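Local atomic coordinates of protease (Penicillium cyclopium, PDB entry 5Z6O), a protein that is a subtilisin-family serine protease that probably hydrolyses proteins such as casein, gelatin and type IV collagen. Residues A[2-7]-A[25-30]; A[14-19]-A[274-279]; A[143-148]-A[173-178]; A[159-164]-A[179-184]. All coordinates share one frame; numbering follows the deposited sequence.

Contact 1: residues A[2-7]-A[25-30]; sequences NVVQRN and DYVYDS
Val3 lays its CB over one face of the Tyr28 ring, 3.6 Å above the plane and displaced toward the rim. Measured to the ring centroid, that CB stands 23° off the normal, which meets the geometry of a CH-pi contact. The CG1 branch adds to the overlap, coming 3.5 Å from Tyr28 CZ. Tyr28 CG sits between the backbone N and the carbonyl carbon (chi1 61°), which brings the ring across toward the Val3 strand; its CD1 lies over a face of the neighbouring Tyr26 ring. Gln5 reaches the Tyr26 ring differently: OE1 approaches in plane at the edge, 3.7 Å from CD2, while Lys90 and the carbonyl of Lys85 bind the two ends of its amide.

Backbone bonds in both directions between Val3 and Tyr28, and again between Gln5 and Tyr26, define an antiparallel two-stranded sheet near the N-terminus. The shortest of these is Gln5 N to Tyr26 O at 2.7 Å. On the other face, Val4 and Val27 form a non-hydrogen-bonded pair whose CG2 methyls lie 4.1 Å apart. Helix 11-16 lies in the connection between the strands, so this is no tight hairpin.

Past the last pair, Asp25 uses both carboxylate oxygens. OD1 accepts from Asn7 N at 3.0 Å, on its anti side. OD2 makes a salt bridge with Arg6 NH1 at 3.4 Å, the guanidinium and carboxylate planes standing nearly perpendicular, and a water bonds to both atoms. Long and shared with water, this charge pair is probably screened by solvent, beside the direct bond from Asn7 N.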
# COMPACT_ATOMS: atom_id res chain seq x y z
N ASN A 2 17.79 9.42 12.40
CA ASN A 2 16.90 8.33 12.80
C ASN A 2 15.86 8.79 13.79
O ASN A 2 16.19 9.49 14.76
CB ASN A 2 17.70 7.19 13.41
CG ASN A 2 18.39 6.35 12.38
OD1 ASN A 2 18.51 6.72 11.21
ND2 ASN A 2 18.88 5.20 12.81
N VAL A 3 14.60 8.42 13.55
CA VAL A 3 13.49 8.63 14.46
C VAL A 3 13.06 7.26 14.93
O VAL A 3 13.09 6.29 14.15
CB VAL A 3 12.32 9.38 13.79
CG1 VAL A 3 11.17 9.65 14.77
CG2 VAL A 3 12.82 10.66 13.19
N VAL A 4 12.66 7.14 16.19
CA VAL A 4 12.24 5.85 16.73
C VAL A 4 10.83 5.99 17.27
O VAL A 4 10.55 6.91 18.04
CB VAL A 4 13.18 5.34 17.85
CG1 VAL A 4 12.63 4.01 18.41
CG2 VAL A 4 14.58 5.16 17.37
N GLN A 5 9.93 5.11 16.83
CA GLN A 5 8.59 5.03 17.38
C GLN A 5 8.59 3.79 18.27
O GLN A 5 8.52 2.67 17.77
CB GLN A 5 7.53 4.90 16.29
CG GLN A 5 6.14 4.72 16.90
CD GLN A 5 5.03 4.61 15.85
OE1 GLN A 5 5.33 4.37 14.68
NE2 GLN A 5 3.76 4.71 16.26
N ARG A 6 8.66 3.98 19.58
CA ARG A 6 8.78 2.82 20.45
C ARG A 6 7.43 2.13 20.67
O ARG A 6 6.39 2.78 20.74
CB ARG A 6 9.39 3.23 21.80
CG ARG A 6 10.86 3.53 21.60
CD ARG A 6 11.64 3.58 22.89
NE ARG A 6 12.87 4.30 22.62
CZ ARG A 6 14.03 3.75 22.27
NH1 ARG A 6 14.15 2.44 22.13
NH2 ARG A 6 15.07 4.53 22.07
N ASN A 7 7.47 0.81 20.83
CA ASN A 7 6.26 0.01 21.09
C ASN A 7 5.19 0.33 20.05
O ASN A 7 4.06 0.71 20.36
CB ASN A 7 5.74 0.25 22.50
CG ASN A 7 6.81 -0.05 23.54
OD1 ASN A 7 7.05 0.73 24.47
ND2 ASN A 7 7.50 -1.18 23.34
N ASP A 25 9.95 -1.77 18.10
CA ASP A 25 10.06 -0.37 17.74
C ASP A 25 10.19 -0.19 16.24
O ASP A 25 10.79 -1.01 15.56
CB ASP A 25 11.30 0.27 18.37
CG ASP A 25 11.37 0.05 19.85
OD1 ASP A 25 10.32 -0.17 20.48
OD2 ASP A 25 12.49 0.10 20.37
N TYR A 26 9.65 0.91 15.73
CA TYR A 26 9.78 1.26 14.32
C TYR A 26 10.82 2.37 14.17
O TYR A 26 10.69 3.43 14.79
CB TYR A 26 8.41 1.67 13.78
CG TYR A 26 8.41 2.16 12.35
CD1 TYR A 26 9.19 1.55 11.38
CD2 TYR A 26 7.59 3.23 11.96
CE1 TYR A 26 9.18 2.04 10.03
CE2 TYR A 26 7.58 3.70 10.65
CZ TYR A 26 8.37 3.08 9.70
OH TYR A 26 8.38 3.55 8.39
N VAL A 27 11.85 2.14 13.37
CA VAL A 27 12.98 3.06 13.21
C VAL A 27 13.01 3.50 11.75
O VAL A 27 13.01 2.64 10.86
CB VAL A 27 14.32 2.40 13.60
CG1 VAL A 27 15.44 3.43 13.50
CG2 VAL A 27 14.23 1.81 15.01
N TYR A 28 13.07 4.81 11.51
CA TYR A 28 12.96 5.33 10.15
C TYR A 28 13.68 6.68 10.08
O TYR A 28 13.82 7.37 11.08
CB TYR A 28 11.48 5.45 9.70
CG TYR A 28 10.68 6.41 10.57
CD1 TYR A 28 10.09 5.99 11.78
CD2 TYR A 28 10.54 7.74 10.21
CE1 TYR A 28 9.37 6.89 12.59
CE2 TYR A 28 9.80 8.64 10.99
CZ TYR A 28 9.26 8.20 12.19
OH TYR A 28 8.53 9.11 12.90
N ASP A 29 14.12 7.05 8.89
CA ASP A 29 14.75 8.37 8.72
C ASP A 29 13.72 9.49 8.80
O ASP A 29 12.60 9.37 8.28
CB ASP A 29 15.45 8.44 7.36
CG ASP A 29 16.21 9.70 7.21
OD1 ASP A 29 17.28 9.77 7.84
OD2 ASP A 29 15.72 10.64 6.53
N SER A 30 14.11 10.61 9.41
CA SER A 30 13.18 11.71 9.67
C SER A 30 12.58 12.31 8.40
O SER A 30 11.56 13.00 8.51
CB SER A 30 13.87 12.83 10.43
OG SER A 30 14.97 13.27 9.64
O HOH W 1 18.83 7.98 8.76
O HOH W 2 12.07 0.31 23.18

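Contact 2: residues A[14-19]-A[274-279]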
# COMPACT_ATOMS: atom_id res chain seq x y z
N SER A 14 7.03 -2.30 13.08
CA SER A 14 8.33 -2.65 13.62
C SER A 14 8.98 -3.77 12.84
O SER A 14 10.21 -3.84 12.79
CB SER A 14 8.20 -3.01 15.10
OG SER A 14 7.04 -3.78 15.30
N ARG A 15 8.19 -4.62 12.17
CA ARG A 15 8.79 -5.69 11.37
C ARG A 15 9.60 -5.13 10.22
O ARG A 15 10.65 -5.67 9.88
CB ARG A 15 7.71 -6.63 10.83
CG ARG A 15 8.28 -7.89 10.11
CD ARG A 15 9.06 -8.73 11.11
NE ARG A 15 9.85 -9.80 10.48
CZ ARG A 15 11.09 -9.65 10.02
NH1 ARG A 15 11.74 -10.69 9.53
NH2 ARG A 15 11.69 -8.46 10.10
N ILE A 16 9.09 -4.08 9.56
CA ILE A 16 9.75 -3.66 8.31
C ILE A 16 11.03 -2.87 8.55
O ILE A 16 11.75 -2.60 7.58
CB ILE A 16 8.83 -2.83 7.40
CG1 ILE A 16 8.45 -1.52 8.10
CG2 ILE A 16 7.62 -3.67 7.03
CD1 ILE A 16 7.91 -0.42 7.18
N SER A 17 11.34 -2.50 9.80
CA SER A 17 12.61 -1.84 10.09
C SER A 17 13.57 -2.75 10.83
O SER A 17 14.58 -2.28 11.36
CB SER A 17 12.43 -0.53 10.87
OG SER A 17 11.70 -0.68 12.08
N SER A 18 13.33 -4.05 10.80
CA SER A 18 14.12 -5.00 11.55
C SER A 18 14.50 -6.16 10.65
O SER A 18 13.73 -6.56 9.78
CB SER A 18 13.32 -5.53 12.75
OG SER A 18 14.13 -6.46 13.44
N LYS A 19 15.72 -6.69 10.81
CA LYS A 19 16.04 -7.84 10.00
C LYS A 19 15.44 -9.11 10.57
O LYS A 19 15.17 -10.04 9.81
CB LYS A 19 17.57 -7.99 9.85
CG LYS A 19 18.19 -6.84 9.09
CD LYS A 19 19.69 -7.03 8.93
CE LYS A 19 20.31 -5.85 8.20
NZ LYS A 19 21.77 -6.06 7.98
N LYS A 274 10.96 -13.02 -0.25
CA LYS A 274 11.45 -11.70 0.17
C LYS A 274 10.38 -10.95 0.96
O LYS A 274 9.20 -11.00 0.62
CB LYS A 274 11.86 -10.86 -1.04
CG LYS A 274 13.29 -11.24 -1.49
CD LYS A 274 13.82 -10.38 -2.62
CE LYS A 274 15.34 -10.58 -2.81
NZ LYS A 274 16.20 -9.41 -2.38
N LEU A 275 10.82 -10.31 2.02
CA LEU A 275 9.96 -9.56 2.94
C LEU A 275 10.41 -8.11 2.98
O LEU A 275 11.61 -7.85 3.15
CB LEU A 275 10.04 -10.16 4.35
CG LEU A 275 9.23 -9.34 5.42
CD1 LEU A 275 7.74 -9.29 5.09
CD2 LEU A 275 9.45 -10.00 6.78
N LEU A 276 9.46 -7.17 2.90
CA LEU A 276 9.75 -5.74 2.95
C LEU A 276 10.69 -5.38 4.10
O LEU A 276 10.45 -5.74 5.24
CB LEU A 276 8.44 -4.98 3.14
CG LEU A 276 8.45 -3.43 3.21
CD1 LEU A 276 9.08 -2.88 1.91
CD2 LEU A 276 7.00 -2.94 3.43
N TYR A 277 11.73 -4.59 3.78
CA TYR A 277 12.70 -4.07 4.74
C TYR A 277 13.09 -2.67 4.32
O TYR A 277 13.38 -2.46 3.14
CB TYR A 277 13.93 -4.97 4.76
CG TYR A 277 15.01 -4.48 5.68
CD1 TYR A 277 14.77 -4.35 7.05
CD2 TYR A 277 16.25 -4.13 5.19
CE1 TYR A 277 15.79 -3.86 7.91
CE2 TYR A 277 17.25 -3.67 6.01
CZ TYR A 277 17.02 -3.53 7.36
OH TYR A 277 18.04 -3.06 8.17
N ASN A 278 13.10 -1.69 5.25
CA ASN A 278 13.29 -0.30 4.84
C ASN A 278 14.76 0.11 4.73
O ASN A 278 15.03 1.25 4.37
CB ASN A 278 12.52 0.69 5.79
CG ASN A 278 13.16 0.85 7.18
OD1 ASN A 278 12.72 1.71 7.97
ND2 ASN A 278 14.13 0.04 7.50
N GLY A 279 15.71 -0.79 5.02
CA GLY A 279 17.11 -0.50 4.78
C GLY A 279 17.78 0.34 5.85
O GLY A 279 18.87 0.88 5.61
O HOH W 3 17.42 -2.75 10.97
O HOH W 4 11.98 -6.96 7.19
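Ile16 and Leu276 lie side by side and point the same way, with Ile16 CG2 3.7 Å from Leu276 CD2. They join helix 11-16 to the stretch that follows the short strand 274-275, a buried junction between the two ends of this subtilisin-fold chain. Leu276 also packs on His233, Val234 and Ala237 of helix 227-245. Ile16 O faces this C-terminal stretch and accepts from Asn278 N at 2.8 Å, the N-H...O angle being 146°. The same oxygen has Tyr277 CA 3.3 Å away in a CA-H...O contact.

At Arg15 the contact is tight in another manner. A bend at chi2 (63°) turns CD away from an extended course, and farther out the guanidinium presents one face to Leu275 CD2, 3.5 Å above its plane. Ser18 O lies at its edge, weakly bonded to NH2, and NE forms a salt bridge with Asp191.

The other flank is looser and nearer solvent. Exposed Lys19 passes the phenol end of Tyr277 obliquely, its CE 3.6 Å from Tyr277 OH. That hydroxyl is hydrogen-bonded to Asn281 N. Two waters bridge the segments here: one lies within hydrogen-bonding distance of Leu276 O and, farther off, Ser18 O. Another lies in the plane of the Tyr277 ring, bonded to its OH and donating to Ser17 O at 2.9 Å.

Contact 3: residues A[143-148]-A[173-178]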
# COMPACT_ATOMS: atom_id res chain seq x y z
N ARG A 143 -8.39 -7.62 -19.06
CA ARG A 143 -7.39 -6.93 -19.87
C ARG A 143 -7.49 -5.42 -19.67
O ARG A 143 -6.47 -4.73 -19.56
CB ARG A 143 -7.52 -7.31 -21.36
CG ARG A 143 -6.62 -6.52 -22.30
CD ARG A 143 -5.14 -6.82 -22.04
NE ARG A 143 -4.31 -5.97 -22.88
CZ ARG A 143 -3.88 -6.30 -24.10
NH1 ARG A 143 -3.14 -5.45 -24.79
NH2 ARG A 143 -4.24 -7.47 -24.66
N ALA A 144 -8.71 -4.89 -19.59
CA ALA A 144 -8.88 -3.44 -19.45
C ALA A 144 -8.30 -2.95 -18.13
O ALA A 144 -7.65 -1.90 -18.07
CB ALA A 144 -10.36 -3.08 -19.53
N MET A 145 -8.56 -3.66 -17.05
CA MET A 145 -7.97 -3.27 -15.77
C MET A 145 -6.44 -3.37 -15.80
O MET A 145 -5.75 -2.48 -15.27
CB MET A 145 -8.58 -4.12 -14.66
CG MET A 145 -7.93 -3.94 -13.29
SD MET A 145 -8.35 -2.28 -12.72
CE MET A 145 -10.12 -2.45 -12.63
N ASN A 146 -5.89 -4.42 -16.42
CA ASN A 146 -4.44 -4.52 -16.53
C ASN A 146 -3.85 -3.40 -17.37
O ASN A 146 -2.79 -2.86 -17.03
CB ASN A 146 -4.03 -5.87 -17.10
CG ASN A 146 -4.06 -6.98 -16.07
OD1 ASN A 146 -4.60 -6.82 -14.98
ND2 ASN A 146 -3.44 -8.09 -16.40
N ASP A 147 -4.52 -3.03 -18.48
CA ASP A 147 -4.04 -1.89 -19.28
C ASP A 147 -4.05 -0.61 -18.47
O ASP A 147 -3.13 0.23 -18.61
CB ASP A 147 -4.93 -1.67 -20.51
CG ASP A 147 -4.79 -2.77 -21.54
OD1 ASP A 147 -3.80 -3.53 -21.48
OD2 ASP A 147 -5.70 -2.84 -22.40
N ALA A 148 -5.12 -0.37 -17.72
CA ALA A 148 -5.21 0.85 -16.93
C ALA A 148 -4.08 0.91 -15.90
O ALA A 148 -3.46 1.97 -15.70
CB ALA A 148 -6.56 0.92 -16.23
N SER A 173 -5.65 -12.84 -11.59
CA SER A 173 -6.32 -11.72 -10.94
C SER A 173 -5.82 -10.42 -11.55
O SER A 173 -4.68 -10.33 -11.99
CB SER A 173 -6.05 -11.74 -9.43
OG SER A 173 -6.71 -12.83 -8.83
N SER A 174 -6.70 -9.41 -11.55
CA SER A 174 -6.38 -8.09 -12.04
C SER A 174 -6.70 -7.07 -10.97
O SER A 174 -7.76 -7.16 -10.35
CB SER A 174 -7.17 -7.78 -13.32
OG SER A 174 -6.66 -8.57 -14.37
N PRO A 175 -5.83 -6.07 -10.75
CA PRO A 175 -4.61 -5.76 -11.51
C PRO A 175 -3.34 -6.47 -11.01
O PRO A 175 -2.26 -6.11 -11.47
CB PRO A 175 -4.50 -4.23 -11.35
CG PRO A 175 -5.12 -3.94 -10.02
CD PRO A 175 -6.20 -5.00 -9.81
N ALA A 176 -3.45 -7.50 -10.15
CA ALA A 176 -2.24 -8.15 -9.64
C ALA A 176 -1.36 -8.68 -10.76
O ALA A 176 -0.13 -8.71 -10.61
CB ALA A 176 -2.62 -9.30 -8.71
N SER A 177 -1.95 -9.11 -11.87
CA SER A 177 -1.20 -9.70 -12.97
C SER A 177 -0.70 -8.68 -13.97
O SER A 177 -0.08 -9.06 -14.96
CB SER A 177 -2.06 -10.76 -13.70
OG SER A 177 -3.22 -10.15 -14.20
N ALA A 178 -0.93 -7.38 -13.73
CA ALA A 178 -0.66 -6.37 -14.73
C ALA A 178 0.84 -6.12 -14.90
O ALA A 178 1.62 -6.31 -13.96
CB ALA A 178 -1.34 -5.04 -14.37
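This is a buried contact built around the polar side chain of Asn146, which reaches from a helix to Ser174, just before a turn, and Ser177, within it. It ties the first turn of helix 143-154 to the type I beta turn 175-178 that follows the short strand 173-174. Pro175, the first residue of the turn, is preceded by a cis peptide bond.

The two ends of the Asn146 amide play separate roles. Its OD1 accepts from Ser174 OG at 2.8 Å, with the donor well above the carbonyl plane, 50° out of it. Its ND2 donates to Ser177 OG at 3.0 Å, nearly straight at 170° and close to the amide plane. With CG anti to the carbonyl carbon (chi1 -79°), Asn146 CG also sits 3.7 Å from Ala178 CB.

Apolar contact borders this polar group. Met145 CG rests 4.0 Å from Pro175 CB and is also close to Ser174 CB; the Met145 side chain also touches helix 108-124.

Neither serine ends its bonding at the amide. Ser174 OG is also bonded to Ser142 N, just ahead of the helix. Ser177 OG donates to Ser173 O at 2.7 Å, and Ser177 N reaches that carbonyl from the opposite face. Each end of the buried amide thus has a partner. Ser174 OG gives its proton to OD1, while Ser177 OG, its own proton committed to Ser173 O, accepts from ND2; together they fix which way the amide is turned, and the chain of bonds may polarise each link.

Contact 4: residues A[159-164]-A[179-184]. With CA (calcium ion), chain B; PMS (phenylmethanesulfonic acid), chain C.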
# COMPACT_ATOMS: atom_id res chain seq x y z
N LEU A 159 2.89 1.89 -8.43
CA LEU A 159 1.59 1.29 -8.14
C LEU A 159 1.79 0.01 -7.35
O LEU A 159 2.36 -0.96 -7.86
CB LEU A 159 0.80 1.05 -9.44
CG LEU A 159 -0.57 0.36 -9.29
CD1 LEU A 159 -1.44 1.02 -8.21
CD2 LEU A 159 -1.26 0.40 -10.65
N SER A 160 1.40 0.02 -6.08
CA SER A 160 1.41 -1.20 -5.27
C SER A 160 0.01 -1.80 -5.25
O SER A 160 -0.98 -1.09 -5.03
CB SER A 160 1.89 -0.91 -3.85
OG SER A 160 1.08 0.07 -3.24
N VAL A 161 -0.08 -3.11 -5.48
CA VAL A 161 -1.34 -3.83 -5.64
C VAL A 161 -1.39 -5.03 -4.71
O VAL A 161 -0.44 -5.82 -4.67
CB VAL A 161 -1.50 -4.29 -7.11
CG1 VAL A 161 -2.76 -5.05 -7.29
CG2 VAL A 161 -1.51 -3.08 -8.06
N ALA A 162 -2.53 -5.22 -4.04
CA ALA A 162 -2.75 -6.42 -3.25
C ALA A 162 -2.79 -7.64 -4.16
O ALA A 162 -3.41 -7.63 -5.23
CB ALA A 162 -4.05 -6.32 -2.47
N ALA A 163 -2.15 -8.73 -3.74
CA ALA A 163 -2.13 -9.90 -4.62
C ALA A 163 -3.47 -10.61 -4.67
O ALA A 163 -3.74 -11.33 -5.65
CB ALA A 163 -1.05 -10.88 -4.17
N GLY A 164 -4.31 -10.44 -3.65
CA GLY A 164 -5.57 -11.16 -3.57
C GLY A 164 -5.56 -12.19 -2.45
O GLY A 164 -4.51 -12.59 -1.92
N PRO A 179 1.24 -5.61 -16.08
CA PRO A 179 2.67 -5.34 -16.32
C PRO A 179 3.17 -4.21 -15.42
O PRO A 179 2.54 -3.15 -15.32
CB PRO A 179 2.71 -4.93 -17.80
CG PRO A 179 1.38 -5.37 -18.38
CD PRO A 179 0.41 -5.31 -17.26
N ASN A 180 4.31 -4.45 -14.77
CA ASN A 180 5.10 -3.43 -14.09
C ASN A 180 4.52 -2.90 -12.79
O ASN A 180 5.05 -1.89 -12.29
CB ASN A 180 5.34 -2.22 -15.00
CG ASN A 180 5.99 -2.62 -16.30
OD1 ASN A 180 7.03 -3.30 -16.29
ND2 ASN A 180 5.39 -2.24 -17.42
N VAL A 181 3.46 -3.51 -12.25
CA VAL A 181 2.96 -3.10 -10.93
C VAL A 181 3.76 -3.84 -9.89
O VAL A 181 4.50 -4.78 -10.22
CB VAL A 181 1.46 -3.39 -10.76
CG1 VAL A 181 0.64 -2.58 -11.76
CG2 VAL A 181 1.17 -4.87 -10.90
N CYS A 182 3.65 -3.41 -8.63
CA CYS A 182 4.39 -4.04 -7.55
C CYS A 182 3.34 -4.84 -6.77
O CYS A 182 2.48 -4.25 -6.11
CB CYS A 182 5.08 -2.97 -6.70
SG CYS A 182 6.62 -3.53 -5.91
N THR A 183 3.33 -6.15 -6.96
CA THR A 183 2.25 -7.00 -6.45
C THR A 183 2.68 -7.64 -5.13
O THR A 183 3.73 -8.30 -5.08
CB THR A 183 1.95 -8.09 -7.48
OG1 THR A 183 1.51 -7.48 -8.70
CG2 THR A 183 0.87 -9.02 -6.98
N ILE A 184 1.84 -7.50 -4.09
CA ILE A 184 2.30 -7.70 -2.71
C ILE A 184 1.49 -8.83 -2.07
O ILE A 184 0.26 -8.77 -2.01
CB ILE A 184 2.16 -6.41 -1.87
CG1 ILE A 184 2.72 -5.19 -2.60
CG2 ILE A 184 2.83 -6.60 -0.52
CD1 ILE A 184 4.17 -5.42 -3.09
CA CA B . 5.99 -6.82 -10.68
C PMS C . -9.79 -6.52 0.05
S PMS C . -8.56 -6.48 1.38
C1 PMS C . -9.22 -7.21 -1.20
C2 PMS C . -7.89 -7.09 -1.57
C3 PMS C . -7.42 -7.72 -2.72
C4 PMS C . -8.27 -8.48 -3.50
C5 PMS C . -9.61 -8.59 -3.14
C6 PMS C . -10.07 -7.97 -1.99
O2S PMS C . -9.19 -6.30 2.73
O1S PMS C . -7.84 -7.79 1.51
O HOH W 5 4.95 0.20 -9.88
O HOH W 6 5.09 -6.66 -13.15
O HOH W 7 3.86 -7.70 -10.65
O HOH W 8 7.39 -4.95 -11.03
O HOH W 9 6.09 -9.07 -10.78
O HOH W 10 7.80 -7.82 -11.92
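Leu159 O accepts from Cys182 N at 2.9 Å, the first of four backbone bonds that join these neighbouring parallel strands of the subtilisin sheet. Both the N and the O of Val161 turn to strand 182-187: N donates to Cys182 O, and O accepts from Ile184 N. The last bond, Ala163 N to Ile184 O, falls just beyond the end of strand 157-162 and is the most bent, at 140°. Toward strand 131-135, Ser160 and Ala162 make further backbone bonds and Ser160 OG bonds to Asn134 OD1; Asn198 ND2 serves Ala163 O.

Where the strands separate, water and metal take over. Leu159 N donates to a water that also lies near Asn180 O. Val181 O turns to the calcium ion, 2.6 Å away, and Asp204 also binds the ion. Five waters fill further positions; one accepts from Asn180 N, and another, 2.3 Å from the calcium, donates to Thr183 OG1, which is also bonded to Ala176 O. Asp204 OD2 accepts from Thr183 N as well, and so couples the metal to the strand.

Side chains also meet across the pair: Leu159 CD2 lies 3.7 Å from Val181 CG1, and Val161 CG2 lies 4.0 Å from Val181 CB. At the end of the strand, Ala162 CB touches C3 of the bound phenylmethanesulfonic acid at 3.7 Å.

Helix 143-154 covers Leu159 and Val181, whereas helix 227-245 packs on Ser160, Ala162 and Ile184 from the other face. Strand 131-135 flanks 157-162 and strand 205-208 flanks 182-187, with Cys182 disulfide-bonded to Cys253 of helix 249-259.

In the fold
The contacts form two touching pairs. Contacts 1 and 2 join through a probable hydrogen bond, Val27 N to Ser17 OG at 3.1 Å, and bring both chain ends together away from the annotated sites. Contacts 3 and 4 have centres 10 Å apart and meet where Pro175 CG lies 3.8 Å from Val161 CG1. Contact 4 reaches the active site: the Ala162 side chain is about 5 Å from that of Ser228, probably the charge-relay serine. Contact 3 is farther off, the Pro175 side chain lying about 7 Å from the phenylmethanesulfonic acid and about 11 Å from the Ser228 side chain. Contacts 1 and 3 lie on opposite sides of the chain's centre, 36 Å between centres.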